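Local coordinates for BIFUNCTIONAL PROTEIN Proline utilization A (PutA) (Corynebacterium freiburgense, PDB 5UX5), which catalyses both oxidation steps from proline to glutamate, joining an FAD-dependent proline dehydrogenase and an NAD-dependent aldehyde dehydrogenase in a single chain, at residues N169-T172 and R173-L177; E211-R214 and P215-L219; S187-A190 and T191-V194; P401-A405 and E406-V410. One frame throughout, in Å; residues are numbered along the deposited sequence.

Interaction 1 (N169-T172 and R173-L177); sequences NRLT and RTMEL
Arg173 spreads its guanidinium over the side-chain amide of Asn169, one helical turn earlier. CG of Asn169 lies over the centre of the guanidinium of Arg173, 3.6 Å from its plane, and the two planes are 29° apart, which defines a stack. Asn169 ND2 and Arg173 NH2 approach to 3.3 Å, but both are donors, so this is contact between flat groups and not a hydrogen bond. With CG anti to the carbonyl carbon (chi1 -68°), the extended arginine chain runs back past Asn169 O, the acceptor for Arg173 N at 2.9 Å. Glu166 OE1 holds the amide through ND2, while Arg173 NH1 has a long, weak ion pair with Asp407.

Thr174 grips one acceptor twice. Its OG1 donates to Arg170 O at 2.8 Å and its N donates to Arg170 O at 2.9 Å, from opposite faces of the carbonyl plane; the buried hydroxyl is thereby satisfied within the helix. Met175 N bonds to Leu171 O at 2.8 Å, and SD of Met175 lies 4.2 Å from CG of Leu171. Beyond that touch, the thioether packs on Pro215, Leu216 and Leu219 of helix 202-221. At Glu176 the backbone N reaches Thr172 O at 3.0 Å, and the carboxylate forms a salt bridge with Lys179, its OE2 meeting NZ. Such i to i+4 contacts belong to an ordinary alpha-helix, here the crossover helix of the beta-alpha-beta unit 151-157, 164-178, 185-189 in the TIM-barrel fold of proline dehydrogenase.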
loop_
_atom_site.group_PDB
_atom_site.type_symbol
_atom_site.label_atom_id
_atom_site.label_comp_id
_atom_site.label_asym_id
_atom_site.label_seq_id
_atom_site.Cartn_x
_atom_site.Cartn_y
_atom_site.Cartn_z
ATOM N N ASN A 169 10.483 7.105 -24.195
ATOM C CA ASN A 169 11.928 7.050 -24.374
ATOM C C ASN A 169 12.417 5.635 -24.591
ATOM O O ASN A 169 13.114 5.371 -25.582
ATOM C CB ASN A 169 12.622 7.684 -23.178
ATOM C CG ASN A 169 12.844 9.144 -23.380
ATOM O OD1 ASN A 169 12.426 9.708 -24.399
ATOM N ND2 ASN A 169 13.485 9.779 -22.418
ATOM N N ARG A 170 12.062 4.708 -23.676
ATOM C CA ARG A 170 12.473 3.314 -23.842
ATOM C C ARG A 170 12.061 2.786 -25.203
ATOM O O ARG A 170 12.861 2.151 -25.893
ATOM C CB ARG A 170 11.887 2.408 -22.752
ATOM C CG ARG A 170 12.295 2.803 -21.384
ATOM C CD ARG A 170 13.714 2.435 -21.169
ATOM N NE ARG A 170 14.043 2.696 -19.793
ATOM C CZ ARG A 170 14.139 1.728 -18.912
ATOM N NH1 ARG A 170 13.929 0.486 -19.331
ATOM N NH2 ARG A 170 14.426 1.997 -17.645
ATOM N N LEU A 171 10.822 3.073 -25.618
ATOM C CA LEU A 171 10.301 2.541 -26.869
ATOM C C LEU A 171 11.013 3.156 -28.070
ATOM O O LEU A 171 11.562 2.439 -28.912
ATOM C CB LEU A 171 8.802 2.794 -26.955
ATOM C CG LEU A 171 8.131 2.380 -28.267
ATOM C CD1 LEU A 171 8.289 0.891 -28.500
ATOM C CD2 LEU A 171 6.671 2.785 -28.330
ATOM N N THR A 172 11.036 4.481 -28.160
ATOM C CA THR A 172 11.611 5.087 -29.354
ATOM C C THR A 172 13.092 4.762 -29.458
ATOM O O THR A 172 13.619 4.562 -30.566
ATOM C CB THR A 172 11.412 6.612 -29.362
ATOM O OG1 THR A 172 12.015 7.171 -28.199
ATOM C CG2 THR A 172 9.936 7.023 -29.425
ATOM N N ARG A 173 13.778 4.693 -28.314
ATOM C CA ARG A 173 15.208 4.403 -28.336
ATOM C C ARG A 173 15.487 2.942 -28.680
ATOM O O ARG A 173 16.508 2.642 -29.322
ATOM C CB ARG A 173 15.825 4.765 -26.986
ATOM C CG ARG A 173 15.850 6.240 -26.689
ATOM C CD ARG A 173 16.470 6.554 -25.334
ATOM N NE ARG A 173 16.436 8.001 -25.106
ATOM C CZ ARG A 173 16.460 8.587 -23.916
ATOM N NH1 ARG A 173 16.517 7.854 -22.812
ATOM N NH2 ARG A 173 16.408 9.911 -23.834
ATOM N N THR A 174 14.600 2.026 -28.258
ATOM C CA THR A 174 14.692 0.634 -28.691
ATOM C C THR A 174 14.420 0.515 -30.179
ATOM O O THR A 174 15.085 -0.252 -30.884
ATOM C CB THR A 174 13.715 -0.226 -27.907
ATOM O OG1 THR A 174 14.132 -0.290 -26.541
ATOM C CG2 THR A 174 13.668 -1.656 -28.490
ATOM N N MET A 175 13.455 1.293 -30.670
ATOM C CA MET A 175 13.196 1.358 -32.100
ATOM C C MET A 175 14.436 1.795 -32.857
ATOM O O MET A 175 14.734 1.254 -33.927
ATOM C CB MET A 175 12.050 2.323 -32.393
ATOM C CG MET A 175 10.685 1.818 -31.977
ATOM S SD MET A 175 9.381 3.031 -32.250
ATOM C CE MET A 175 9.327 3.190 -34.024
ATOM N N GLU A 176 15.196 2.746 -32.308
ATOM C CA GLU A 176 16.403 3.198 -33.002
ATOM C C GLU A 176 17.444 2.086 -33.112
ATOM O O GLU A 176 18.105 1.957 -34.149
ATOM C CB GLU A 176 16.995 4.422 -32.306
ATOM C CG GLU A 176 16.147 5.688 -32.441
ATOM C CD GLU A 176 15.832 6.073 -33.889
ATOM O OE1 GLU A 176 16.700 5.893 -34.784
ATOM O OE2 GLU A 176 14.700 6.569 -34.117
ATOM N N LEU A 177 17.595 1.263 -32.064
ATOM C CA LEU A 177 18.552 0.157 -32.110
ATOM C C LEU A 177 18.140 -0.898 -33.134
ATOM O O LEU A 177 18.999 -1.491 -33.803
ATOM C CB LEU A 177 18.682 -0.473 -30.731
ATOM C CG LEU A 177 19.300 0.329 -29.589
ATOM C CD1 LEU A 177 18.672 -0.187 -28.316
ATOM C CD2 LEU A 177 20.791 0.176 -29.530
#

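Interaction 2 (E211-R214 and P215-L219); sequences ERLR and PLYRL
Glu211 O faces CD of Pro215 at 3.9 Å where a helical N-H would otherwise come, and Arg212 O lies 3.6 Å from the same Pro215 CD. The proline nitrogen carries no hydrogen, and the helix is kinked where the N atoms of Pro215 and Leu216 lack their i to i-4 bonds, Leu216 N keeping only a weak i to i-3 bond to Leu213 O.

Regular bonding resumes at Leu213, whose O accepts from Tyr217 N at 3.1 Å. The side chains of Leu213 and Leu216 run side by side, CD2 to CD2 at 3.9 Å, while CB of Leu213 touches CE1 of Tyr217 at 3.8 Å and the Leu213 carbonyl carbon lies in plane at the tyrosine ring edge.

Arg214 O takes Arg218 N at 2.9 Å. Arg218, extended with CG anti to the carbonyl carbon (chi1 -77°), carries its guanidinium back so that CB of Arg214 sits 3.9 Å above its plane, toward the rim. The two guanidinium planes are 21° apart; salt bridges to Glu252 from Arg214 and to Glu254 from Arg218 presumably offset the like charges. This is a proline-kinked alpha-helix, packed against helices 164-178 and 239-251 on the outside of a TIM barrel.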
loop_
_atom_site.group_PDB
_atom_site.type_symbol
_atom_site.label_atom_id
_atom_site.label_comp_id
_atom_site.label_asym_id
_atom_site.label_seq_id
_atom_site.Cartn_x
_atom_site.Cartn_y
_atom_site.Cartn_z
ATOM N N GLU A 211 -1.036 -0.758 -29.617
ATOM C CA GLU A 211 -0.992 0.515 -30.323
ATOM C C GLU A 211 0.409 1.116 -30.294
ATOM O O GLU A 211 0.861 1.722 -31.275
ATOM C CB GLU A 211 -2.012 1.468 -29.707
ATOM C CG GLU A 211 -1.988 2.865 -30.256
ATOM C CD GLU A 211 -2.844 3.799 -29.439
ATOM O OE1 GLU A 211 -3.843 3.331 -28.844
ATOM O OE2 GLU A 211 -2.506 5.001 -29.380
ATOM N N ARG A 212 1.123 0.934 -29.194
ATOM C CA ARG A 212 2.447 1.528 -29.069
ATOM C C ARG A 212 3.560 0.669 -29.652
ATOM O O ARG A 212 4.569 1.224 -30.106
ATOM C CB ARG A 212 2.750 1.825 -27.599
ATOM C CG ARG A 212 1.957 2.985 -27.058
ATOM C CD ARG A 212 2.366 3.241 -25.645
ATOM N NE ARG A 212 1.754 4.437 -25.096
ATOM C CZ ARG A 212 1.895 4.812 -23.831
ATOM N NH1 ARG A 212 2.616 4.061 -23.020
ATOM N NH2 ARG A 212 1.331 5.932 -23.378
ATOM N N LEU A 213 3.410 -0.664 -29.655
ATOM C CA LEU A 213 4.505 -1.536 -30.062
ATOM C C LEU A 213 4.511 -1.877 -31.553
ATOM O O LEU A 213 5.557 -2.295 -32.064
ATOM C CB LEU A 213 4.493 -2.826 -29.241
ATOM C CG LEU A 213 5.159 -2.734 -27.870
ATOM C CD1 LEU A 213 4.855 -3.988 -27.094
ATOM C CD2 LEU A 213 6.650 -2.571 -28.052
ATOM N N ARG A 214 3.397 -1.684 -32.270
ATOM C CA ARG A 214 3.369 -2.000 -33.699
ATOM C C ARG A 214 4.451 -1.281 -34.507
ATOM O O ARG A 214 5.091 -1.942 -35.338
ATOM C CB ARG A 214 1.975 -1.700 -34.273
ATOM C CG ARG A 214 0.902 -2.703 -33.904
ATOM C CD ARG A 214 -0.437 -2.328 -34.501
ATOM N NE ARG A 214 -1.524 -3.116 -33.941
ATOM C CZ ARG A 214 -2.442 -2.615 -33.119
ATOM N NH1 ARG A 214 -2.404 -1.330 -32.803
ATOM N NH2 ARG A 214 -3.395 -3.389 -32.610
ATOM N N PRO A 215 4.739 0.007 -34.312
ATOM C CA PRO A 215 5.879 0.588 -35.045
ATOM C C PRO A 215 7.170 -0.163 -34.805
ATOM O O PRO A 215 7.991 -0.270 -35.722
ATOM C CB PRO A 215 5.966 2.029 -34.523
ATOM C CG PRO A 215 4.717 2.279 -33.775
ATOM C CD PRO A 215 3.914 1.034 -33.646
ATOM N N LEU A 216 7.377 -0.685 -33.590
ATOM C CA LEU A 216 8.607 -1.418 -33.296
ATOM C C LEU A 216 8.674 -2.746 -34.050
ATOM O O LEU A 216 9.741 -3.139 -34.535
ATOM C CB LEU A 216 8.723 -1.676 -31.799
ATOM C CG LEU A 216 9.920 -2.571 -31.500
ATOM C CD1 LEU A 216 11.203 -1.760 -31.627
ATOM C CD2 LEU A 216 9.811 -3.269 -30.167
ATOM N N TYR A 217 7.556 -3.471 -34.125
ATOM C CA TYR A 217 7.557 -4.755 -34.816
ATOM C C TYR A 217 7.620 -4.577 -36.328
ATOM O O TYR A 217 8.213 -5.399 -37.023
ATOM C CB TYR A 217 6.323 -5.561 -34.409
ATOM C CG TYR A 217 6.401 -6.173 -33.020
ATOM C CD1 TYR A 217 6.125 -5.412 -31.879
ATOM C CD2 TYR A 217 6.739 -7.510 -32.848
ATOM C CE1 TYR A 217 6.194 -5.960 -30.617
ATOM C CE2 TYR A 217 6.808 -8.065 -31.598
ATOM C CZ TYR A 217 6.532 -7.287 -30.478
ATOM O OH TYR A 217 6.604 -7.849 -29.223
ATOM N N ARG A 218 7.047 -3.495 -36.845
ATOM C CA ARG A 218 7.192 -3.185 -38.258
ATOM C C ARG A 218 8.651 -3.015 -38.618
ATOM O O ARG A 218 9.070 -3.380 -39.730
ATOM C CB ARG A 218 6.426 -1.914 -38.582
ATOM C CG ARG A 218 4.980 -2.152 -38.682
ATOM C CD ARG A 218 4.253 -0.895 -38.839
ATOM N NE ARG A 218 2.863 -1.143 -38.537
ATOM C CZ ARG A 218 2.059 -0.219 -38.051
ATOM N NH1 ARG A 218 2.545 0.998 -37.842
ATOM N NH2 ARG A 218 0.790 -0.507 -37.770
ATOM N N LEU A 219 9.426 -2.385 -37.718
ATOM C CA LEU A 219 10.847 -2.204 -37.989
ATOM C C LEU A 219 11.565 -3.531 -38.159
ATOM O O LEU A 219 12.502 -3.625 -38.962
ATOM C CB LEU A 219 11.519 -1.404 -36.886
ATOM C CG LEU A 219 11.207 0.084 -36.776
ATOM C CD1 LEU A 219 12.147 0.636 -35.744
ATOM C CD2 LEU A 219 11.372 0.832 -38.088
#

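Interaction 3 (S187-A190 and T191-V194); sequences SIKA and TSVV
Ile188 and Val193 meet at about a right angle, CD1 of the isoleucine 3.5 Å from CG2 of the valine. The chain of Ile188 is stretched out, with CG1 anti to the backbone N (chi1 -169°), and this carries the terminal methyl forward to the turn that follows its strand. CB of Ser192 touches CG1 of Ile188 at 4.2 Å. On another flank, Lys189 and Thr191 slant across each other, OG1 of Thr191 being 4.1 Å from CB of Lys189.

The segment spans the end of strand 185-189 and the short, weakly bonded helix 190-193, at the C-terminal end of a barrel strand, the end where TIM barrels carry their active sites; the side chain of Lys189 is about 6 Å from the bound FAD. Thr174 of helix 164-178 backs Ile188, and Leu213 of helix 202-221 backs Val193.

Backbone bonds shape the turn that brings them together. Lys189 O receives Ser192 N at 2.7 Å, the donor well above the carbonyl plane, and Val193 N only weakly. Ala190 O accepts twice: Val193 N, at 2.9 Å, stands 64° out of its plane, whereas Val194 N, at 2.9 Å, approaches nearly straight with a C=O...N angle of 170°.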
loop_
_atom_site.group_PDB
_atom_site.type_symbol
_atom_site.label_atom_id
_atom_site.label_comp_id
_atom_site.label_asym_id
_atom_site.label_seq_id
_atom_site.Cartn_x
_atom_site.Cartn_y
_atom_site.Cartn_z
ATOM N N SER A 187 15.261 -6.785 -26.600
ATOM C CA SER A 187 14.224 -7.250 -25.698
ATOM C C SER A 187 13.783 -6.072 -24.844
ATOM O O SER A 187 14.581 -5.189 -24.539
ATOM C CB SER A 187 14.671 -8.492 -24.850
ATOM O OG SER A 187 15.927 -8.355 -24.219
ATOM N N ILE A 188 12.483 -6.022 -24.553
ATOM C CA ILE A 188 11.845 -4.907 -23.864
ATOM C C ILE A 188 10.678 -5.450 -23.031
ATOM O O ILE A 188 10.167 -6.547 -23.289
ATOM C CB ILE A 188 11.372 -3.849 -24.899
ATOM C CG1 ILE A 188 10.937 -2.541 -24.215
ATOM C CG2 ILE A 188 10.291 -4.419 -25.816
ATOM C CD1 ILE A 188 10.525 -1.460 -25.162
ATOM N N LYS A 189 10.263 -4.679 -22.008
ATOM C CA LYS A 189 9.169 -5.058 -21.111
ATOM C C LYS A 189 7.950 -4.174 -21.335
ATOM O O LYS A 189 8.074 -2.961 -21.524
ATOM C CB LYS A 189 9.545 -4.919 -19.632
ATOM C CG LYS A 189 10.684 -5.758 -19.171
ATOM C CD LYS A 189 10.721 -5.844 -17.663
ATOM C CE LYS A 189 11.359 -4.663 -16.965
ATOM N NZ LYS A 189 11.621 -5.066 -15.517
ATOM N N ALA A 190 6.773 -4.778 -21.157
ATOM C CA ALA A 190 5.515 -4.049 -21.212
ATOM C C ALA A 190 5.538 -2.833 -20.309
ATOM O O ALA A 190 5.080 -1.749 -20.700
ATOM C CB ALA A 190 4.358 -4.961 -20.801
ATOM N N THR A 191 6.075 -2.980 -19.099
ATOM C CA THR A 191 6.061 -1.829 -18.210
ATOM C C THR A 191 7.062 -0.766 -18.612
ATOM O O THR A 191 7.018 0.332 -18.058
ATOM C CB THR A 191 6.351 -2.249 -16.792
ATOM O OG1 THR A 191 7.719 -2.652 -16.706
ATOM C CG2 THR A 191 5.508 -3.395 -16.464
ATOM N N SER A 192 7.952 -1.044 -19.558
ATOM C CA SER A 192 8.740 0.032 -20.137
ATOM C C SER A 192 8.007 0.728 -21.273
ATOM O O SER A 192 8.369 1.857 -21.622
ATOM C CB SER A 192 10.065 -0.505 -20.672
ATOM O OG SER A 192 10.812 -1.165 -19.671
ATOM N N VAL A 193 6.981 0.088 -21.841
ATOM C CA VAL A 193 6.252 0.663 -22.966
ATOM C C VAL A 193 5.033 1.454 -22.494
ATOM O O VAL A 193 4.663 2.458 -23.114
ATOM C CB VAL A 193 5.884 -0.447 -23.962
ATOM C CG1 VAL A 193 4.964 0.062 -25.034
ATOM C CG2 VAL A 193 7.142 -1.006 -24.592
ATOM N N VAL A 194 4.412 1.024 -21.404
ATOM C CA VAL A 194 3.318 1.735 -20.758
ATOM C C VAL A 194 3.715 1.971 -19.296
ATOM O O VAL A 194 3.924 1.016 -18.539
ATOM C CB VAL A 194 2.001 0.945 -20.846
ATOM C CG1 VAL A 194 0.920 1.612 -20.012
ATOM C CG2 VAL A 194 1.557 0.835 -22.273
#

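Interaction 4 (P401-A405 and E406-V410); sequences PVVHA and EDFDV
Two backbone bonds, each spanning three residues, turn the chain from strand 396-403 into helix 408-421: Asp407 N to His404 O at 2.9 Å and Phe408 N to Ala405 O at 3.3 Å, with both donors well above the respective carbonyl planes and away from the lone-pair directions.

Inside this turn, Val403 supplies the apolar contact with both its branches. CG2 meets CB of Asp407 at 3.6 Å, and CG1 approaches CD1 of Phe408 at 4.1 Å, the valine and phenylalanine side chains crossing at about a right angle. Phe408 has CG anti to its backbone N (chi1 -179°), which turns the ring outward from the strand, so that of the ring atoms only CD1 reaches Val403.

His404 and Glu406 form the polar half. The histidine ring is turned so that ND1 faces the next turn and takes a weak bond from Glu406 N at 3.4 Å. CG of Glu406 lies in the ring plane, at the edge bearing ND1 and CE1. Beyond it the glutamate carboxylate stands steeply to the ring, the planes 74° apart, so the two groups do not stack.

Asp407 occupies the N-cap position but makes no capping bond with its side chain. The weak bond at ND1, if kept in solution, would favour a histidine with a lone pair on that nitrogen. The acidic groups of Glu406 and Asp407 nearby might raise its affinity for a second proton, but the guanidinium of Arg173, packed on the same ring, would probably counter them, and the net shift is not settled.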
loop_
_atom_site.group_PDB
_atom_site.type_symbol
_atom_site.label_atom_id
_atom_site.label_comp_id
_atom_site.label_asym_id
_atom_site.label_seq_id
_atom_site.Cartn_x
_atom_site.Cartn_y
_atom_site.Cartn_z
ATOM N N PRO A 401 23.446 -5.241 -21.967
ATOM C CA PRO A 401 22.714 -4.058 -21.501
ATOM C C PRO A 401 23.291 -2.795 -22.108
ATOM O O PRO A 401 24.509 -2.619 -22.195
ATOM C CB PRO A 401 22.938 -4.071 -19.984
ATOM C CG PRO A 401 24.204 -4.854 -19.781
ATOM C CD PRO A 401 24.590 -5.540 -21.095
ATOM N N VAL A 402 22.400 -1.918 -22.555
ATOM C CA VAL A 402 22.796 -0.622 -23.085
ATOM C C VAL A 402 21.929 0.463 -22.454
ATOM O O VAL A 402 20.866 0.201 -21.877
ATOM C CB VAL A 402 22.732 -0.565 -24.633
ATOM C CG1 VAL A 402 23.604 -1.646 -25.232
ATOM C CG2 VAL A 402 21.311 -0.723 -25.120
ATOM N N VAL A 403 22.401 1.704 -22.559
ATOM C CA VAL A 403 21.779 2.801 -21.838
ATOM C C VAL A 403 22.006 4.124 -22.564
ATOM O O VAL A 403 22.944 4.282 -23.352
ATOM C CB VAL A 403 22.330 2.849 -20.393
ATOM C CG1 VAL A 403 23.767 3.379 -20.371
ATOM C CG2 VAL A 403 21.410 3.641 -19.497
ATOM N N HIS A 404 21.097 5.066 -22.322
ATOM C CA HIS A 404 21.317 6.459 -22.667
ATOM C C HIS A 404 22.325 7.070 -21.693
ATOM O O HIS A 404 22.370 6.705 -20.516
ATOM C CB HIS A 404 20.000 7.225 -22.624
ATOM C CG HIS A 404 20.108 8.628 -23.129
ATOM N ND1 HIS A 404 20.570 9.668 -22.350
ATOM C CD2 HIS A 404 19.831 9.158 -24.343
ATOM C CE1 HIS A 404 20.567 10.779 -23.062
ATOM N NE2 HIS A 404 20.122 10.496 -24.274
ATOM N N ALA A 405 23.138 8.009 -22.193
ATOM C CA ALA A 405 24.314 8.480 -21.452
ATOM C C ALA A 405 23.980 8.947 -20.036
ATOM O O ALA A 405 24.646 8.554 -19.071
ATOM C CB ALA A 405 25.005 9.598 -22.232
ATOM N N GLU A 406 22.956 9.795 -19.889
ATOM C CA GLU A 406 22.635 10.329 -18.562
ATOM C C GLU A 406 22.185 9.237 -17.610
ATOM O O GLU A 406 22.322 9.376 -16.389
ATOM C CB GLU A 406 21.541 11.392 -18.648
ATOM C CG GLU A 406 21.201 11.826 -20.054
ATOM C CD GLU A 406 19.735 12.166 -20.210
ATOM O OE1 GLU A 406 18.903 11.534 -19.514
ATOM O OE2 GLU A 406 19.416 13.069 -21.013
ATOM N N ASP A 407 21.631 8.158 -18.134
ATOM C CA ASP A 407 21.040 7.145 -17.283
ATOM C C ASP A 407 22.052 6.099 -16.835
ATOM O O ASP A 407 21.661 5.089 -16.244
ATOM C CB ASP A 407 19.853 6.499 -18.004
ATOM C CG ASP A 407 18.787 7.521 -18.407
ATOM O OD1 ASP A 407 18.822 8.672 -17.906
ATOM O OD2 ASP A 407 17.903 7.169 -19.219
ATOM N N PHE A 408 23.343 6.347 -17.057
ATOM C CA PHE A 408 24.357 5.322 -16.833
ATOM C C PHE A 408 24.382 4.839 -15.379
ATOM O O PHE A 408 24.110 3.665 -15.099
ATOM C CB PHE A 408 25.717 5.860 -17.253
ATOM C CG PHE A 408 26.815 4.872 -17.090
ATOM C CD1 PHE A 408 27.135 4.001 -18.125
ATOM C CD2 PHE A 408 27.529 4.804 -15.898
ATOM C CE1 PHE A 408 28.152 3.083 -17.979
ATOM C CE2 PHE A 408 28.548 3.889 -15.739
ATOM C CZ PHE A 408 28.864 3.022 -16.783
ATOM N N ASP A 409 24.734 5.727 -14.437
ATOM C CA ASP A 409 24.846 5.313 -13.036
ATOM C C ASP A 409 23.527 4.742 -12.512
ATOM O O ASP A 409 23.533 3.810 -11.693
ATOM C CB ASP A 409 25.329 6.490 -12.173
ATOM N N VAL A 410 22.391 5.256 -12.996
ATOM C CA VAL A 410 21.095 4.684 -12.628
ATOM C C VAL A 410 21.025 3.225 -13.062
ATOM O O VAL A 410 20.641 2.340 -12.283
ATOM C CB VAL A 410 19.942 5.500 -13.248
ATOM C CG1 VAL A 410 18.720 5.494 -12.323
ATOM C CG2 VAL A 410 20.388 6.931 -13.616
#

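Overall arrangement
All four contacts lie in the proline dehydrogenase barrel, and interaction 1 touches each of the others. Its helix meets interaction 2, centres 11 Å apart, through Met175 CE and Pro215 CB at 3.6 Å, and interaction 3 through Thr174 OG1 and Ile188 CD1 at 4.0 Å. Toward interaction 4, Arg173 CZ comes 3.4 Å from His404 CD2. Interactions 2 and 3 join by a probable hydrogen bond, Arg212 NH1 to Val193 O at 2.6 Å. Interactions 2 and 4 remain apart, nearest atoms about 12 Å. Of interactions 1 to 3, interaction 3 comes nearest the flavin, the side chain of Lys189 being about 6 Å from FAD, against about 12 Å for that of Arg170 and 13 Å for that of Tyr217.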